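Local coordinates for glutathione S-transferase (Ceriporiopsis subvermispora, PDB 6J3E) that transfers glutathione to electrophilic substrates as a serine-type glutathione S-transferase, at the interface of chains A and B. Numbering follows the deposited sequence. Chains: chain A/B, glutathione S-transferase.

Contact 1: the interface of chains A and B. Residues chain A 115, 118, 188, 199, 207; chain B 111, 114, 118.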
# COMPACT_ATOMS: atom_id res chain seq x y z
N PHE A 115 -1.81 2.36 -3.70
CA PHE A 115 -1.01 1.31 -4.31
C PHE A 115 0.44 1.74 -4.43
O PHE A 115 1.36 0.97 -4.15
CB PHE A 115 -1.59 0.92 -5.67
CG PHE A 115 -0.62 0.17 -6.54
CD1 PHE A 115 -0.51 -1.22 -6.44
CD2 PHE A 115 0.19 0.83 -7.46
CE1 PHE A 115 0.38 -1.92 -7.24
CE2 PHE A 115 1.09 0.13 -8.27
CZ PHE A 115 1.18 -1.25 -8.15
N ALA A 118 2.13 1.10 -1.21
CA ALA A 118 2.28 -0.34 -0.99
C ALA A 118 3.39 -0.90 -1.85
O ALA A 118 4.23 -1.69 -1.39
CB ALA A 118 0.97 -1.07 -1.29
N TRP A 188 -2.13 -9.97 -4.33
CA TRP A 188 -3.09 -8.88 -4.57
C TRP A 188 -3.87 -9.10 -5.86
O TRP A 188 -5.07 -8.81 -5.92
CB TRP A 188 -2.38 -7.54 -4.65
CG TRP A 188 -1.60 -7.20 -3.47
CD1 TRP A 188 -1.67 -7.77 -2.24
CD2 TRP A 188 -0.58 -6.20 -3.39
NE1 TRP A 188 -0.76 -7.19 -1.39
CE2 TRP A 188 -0.08 -6.22 -2.08
CE3 TRP A 188 -0.04 -5.29 -4.31
CZ2 TRP A 188 0.94 -5.36 -1.66
CZ3 TRP A 188 0.97 -4.45 -3.89
CH2 TRP A 188 1.44 -4.49 -2.58
N PHE A 199 -4.54 -4.91 -12.86
CA PHE A 199 -5.23 -4.64 -11.60
C PHE A 199 -6.74 -4.48 -11.78
O PHE A 199 -7.52 -4.99 -10.96
CB PHE A 199 -4.63 -3.41 -10.93
CG PHE A 199 -3.56 -3.76 -9.97
CD1 PHE A 199 -2.30 -4.13 -10.44
CD2 PHE A 199 -3.82 -3.79 -8.62
CE1 PHE A 199 -1.30 -4.50 -9.56
CE2 PHE A 199 -2.83 -4.15 -7.72
CZ PHE A 199 -1.56 -4.51 -8.20
N ALA A 207 -1.38 1.40 -12.47
CA ALA A 207 -0.78 0.45 -11.53
C ALA A 207 -0.02 -0.64 -12.26
O ALA A 207 1.04 -1.08 -11.80
CB ALA A 207 -1.85 -0.14 -10.60
N LEU B 111 -6.72 -3.51 -6.21
CA LEU B 111 -6.27 -2.29 -5.54
C LEU B 111 -6.66 -2.29 -4.06
O LEU B 111 -5.91 -1.78 -3.22
CB LEU B 111 -6.81 -1.05 -6.25
CG LEU B 111 -6.17 -0.69 -7.60
CD1 LEU B 111 -6.94 0.38 -8.36
CD2 LEU B 111 -4.78 -0.21 -7.35
N ALA B 114 -3.99 -4.22 -2.41
CA ALA B 114 -2.81 -3.37 -2.24
C ALA B 114 -3.03 -2.35 -1.15
O ALA B 114 -2.11 -2.05 -0.37
CB ALA B 114 -2.47 -2.65 -3.55
N ALA B 118 -0.83 -1.43 2.17
CA ALA B 118 -0.42 -0.05 2.43
C ALA B 118 -0.91 0.42 3.79
O ALA B 118 -0.13 0.95 4.59
CB ALA B 118 -0.94 0.88 1.33
O HOH W 1 -8.00 -3.12 -8.98

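Contact 2: the interface of chains A and B. Residues chain A 111, 113-114, 117; chain B 115, 118, 188, 199.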
# COMPACT_ATOMS: atom_id res chain seq x y z
N LEU A 111 -7.11 4.94 -4.52
CA LEU A 111 -6.58 3.59 -4.42
C LEU A 111 -5.24 3.46 -5.13
O LEU A 111 -4.35 2.73 -4.66
CB LEU A 111 -7.58 2.59 -4.98
CG LEU A 111 -8.68 2.26 -3.99
CD1 LEU A 111 -9.80 1.47 -4.67
CD2 LEU A 111 -8.09 1.46 -2.85
N ALA A 113 -3.03 5.92 -5.45
CA ALA A 113 -2.05 6.57 -4.58
C ALA A 113 -1.67 5.65 -3.44
O ALA A 113 -0.51 5.62 -3.02
CB ALA A 113 -2.60 7.89 -4.04
N ALA A 114 -2.65 4.90 -2.91
CA ALA A 114 -2.33 3.91 -1.89
C ALA A 114 -1.50 2.78 -2.48
O ALA A 114 -0.57 2.28 -1.83
CB ALA A 114 -3.62 3.38 -1.26
N PHE A 117 2.28 3.69 -2.58
CA PHE A 117 2.91 3.43 -1.29
C PHE A 117 3.17 1.94 -1.08
O PHE A 117 4.31 1.54 -0.81
CB PHE A 117 2.05 3.97 -0.16
CG PHE A 117 2.65 3.76 1.19
CD1 PHE A 117 3.82 4.39 1.54
CD2 PHE A 117 2.04 2.94 2.11
CE1 PHE A 117 4.38 4.19 2.79
CE2 PHE A 117 2.58 2.76 3.37
CZ PHE A 117 3.75 3.38 3.71
N PHE B 115 -4.25 -1.81 -1.06
CA PHE B 115 -4.55 -0.83 -0.03
C PHE B 115 -4.41 -1.45 1.35
O PHE B 115 -3.82 -0.84 2.26
CB PHE B 115 -5.96 -0.25 -0.23
CG PHE B 115 -6.53 0.41 1.00
CD1 PHE B 115 -6.30 1.75 1.27
CD2 PHE B 115 -7.27 -0.33 1.90
CE1 PHE B 115 -6.80 2.35 2.42
CE2 PHE B 115 -7.76 0.25 3.06
CZ PHE B 115 -7.53 1.59 3.32
N ALA B 118 -0.83 -1.43 2.17
CA ALA B 118 -0.42 -0.05 2.43
C ALA B 118 -0.91 0.42 3.79
O ALA B 118 -0.13 0.95 4.59
CB ALA B 118 -0.94 0.88 1.33
N TRP B 188 -3.30 10.38 -0.09
CA TRP B 188 -3.95 9.49 -1.04
C TRP B 188 -5.35 9.96 -1.40
O TRP B 188 -5.76 9.89 -2.56
CB TRP B 188 -4.04 8.06 -0.50
CG TRP B 188 -2.77 7.48 -0.00
CD1 TRP B 188 -1.52 7.91 -0.28
CD2 TRP B 188 -2.64 6.36 0.87
NE1 TRP B 188 -0.61 7.13 0.37
CE2 TRP B 188 -1.26 6.17 1.09
CE3 TRP B 188 -3.55 5.49 1.49
CZ2 TRP B 188 -0.76 5.14 1.91
CZ3 TRP B 188 -3.06 4.48 2.31
CH2 TRP B 188 -1.68 4.32 2.51
N PHE B 199 -12.77 6.67 -0.72
CA PHE B 199 -11.74 6.35 -1.70
C PHE B 199 -12.26 6.38 -3.13
O PHE B 199 -11.57 6.87 -4.02
CB PHE B 199 -11.13 4.99 -1.36
CG PHE B 199 -9.87 5.10 -0.56
CD1 PHE B 199 -9.93 5.36 0.80
CD2 PHE B 199 -8.65 5.01 -1.18
CE1 PHE B 199 -8.80 5.51 1.53
CE2 PHE B 199 -7.53 5.15 -0.44
CZ PHE B 199 -7.60 5.41 0.92
O HOH W 2 -10.22 5.10 -5.17

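Contact 1: the interface of chains A and B
B:Ala114 lies over one face of the A:Trp188 indole, its CA 3.9 Å from the centroid of the six-membered ring in a CH-pi contact. The CB of the same alanine reaches A:Trp188 CE3 at 3.7 Å and also meets the A:Phe115 ring at its edge, in plane, 3.8 Å from CD1. One small methyl is therefore held between an aromatic face and an aromatic rim, a place suited to alanine because its backbone can come right up to the indole. A face of the A:Phe115 ring is backed from within its own chain by A:Ala207 CB, toward the rim, which is likely to limit how far the ring can turn. The A:Phe199 ring turns its edge to chain B, with the backbone N of B:Leu111 in its plane.

B:Leu111 fits beside these rings with its CD2 branch, 3.8 Å from A:Phe115 CB and 3.9 Å from A:Phe199 CD2; its side chain runs at about a right angle to that of A:Phe199. With CG anti to the carbonyl carbon (chi1 -74°) and the second torsion at 169°, the CD2 methyl is directed at A:Phe115 CB and the A:Phe199 ring edge. Water 1 links the two chains at this end, lying 2.8 Å from A:Phe199 O and accepting from B:Leu111 N.

At the other end A:Ala118 and B:Ala118 bring their methyls together, and the short side chains allow the helix backbones to approach closely. The site is formed where helix 109-137 of chain B packs on helix 109-136 of chain A, with A:Trp188 at the end of helix 169-189, A:Phe199 in a loop and A:Ala207 at the start of helix 206-222.

Contact 2: the interface of chains A and B
A:Ala114 and B:Trp188 form the tight part of this helix-helix contact between two glutathione S-transferase subunits, both contributing from their all-helical C-terminal domains. The methyl CB of A:Ala114 stands 3.5 Å from B:Trp188 CE3, over the six-membered ring, while its CA lies over the five-membered ring, 3.9 Å from the centroid. A:Ala113 extends the packing to the stem of the tryptophan, its CB 3.7 Å from B:Trp188 CA. Two consecutive alanines suit this surface because a broad indole can lie across them close to the helix backbone.

A:Phe117 closes the far rim, its CD2 touching B:Trp188 CZ2 at 3.6 Å as the two side chains cross obliquely. Its CG stands anti to the backbone N (chi1 -179°), a turn that carries the ring along toward B:Ala118, whose CB approaches CD2 and whose carbonyl O lies in plane at the ring edge; a long, flat phenylalanine suits this span from indole rim to alanine. In place of B:Trp188, an alanine would probably open a gap above A:Ala113 and A:Ala114 and leave A:Phe117 without the indole rim that braces it.

Packing is sparser toward A:Leu111, where contact is made by the branch point and one methyl of the leucine. Its CD2 meets B:Phe115 CB at 3.8 Å, and its CG meets B:Phe199 CD2 at 3.9 Å, two contacts that a forked side chain can make at once; leucine crosses both phenylalanine side chains at about a right angle. The backbone N of A:Leu111 lies in plane at the B:Phe199 ring edge and hydrogen-bonds to water 2 at 3.2 Å. That water also lies near B:Phe199 O, giving this side a hydrated link between the first turn of helix 109-136 and the loop that carries B:Phe199.

Contact 1 and contact 2 are neighbouring patches of one two-fold symmetric interface, the centres of their C-alpha atoms about 7 Å apart. B:Ala118 belongs to both, close to where the paired long helices, 109-136 of chain A and 109-137 of chain B, meet across the symmetry. Exchanging the chains turns the core of contact 1 into that of contact 2, so each subunit offers both an alanine-lined helix and the aromatic surface that receives it. Dimers of this kind are usual among glutathione S-transferases, and the pair in the deposited assembly may well be the working form.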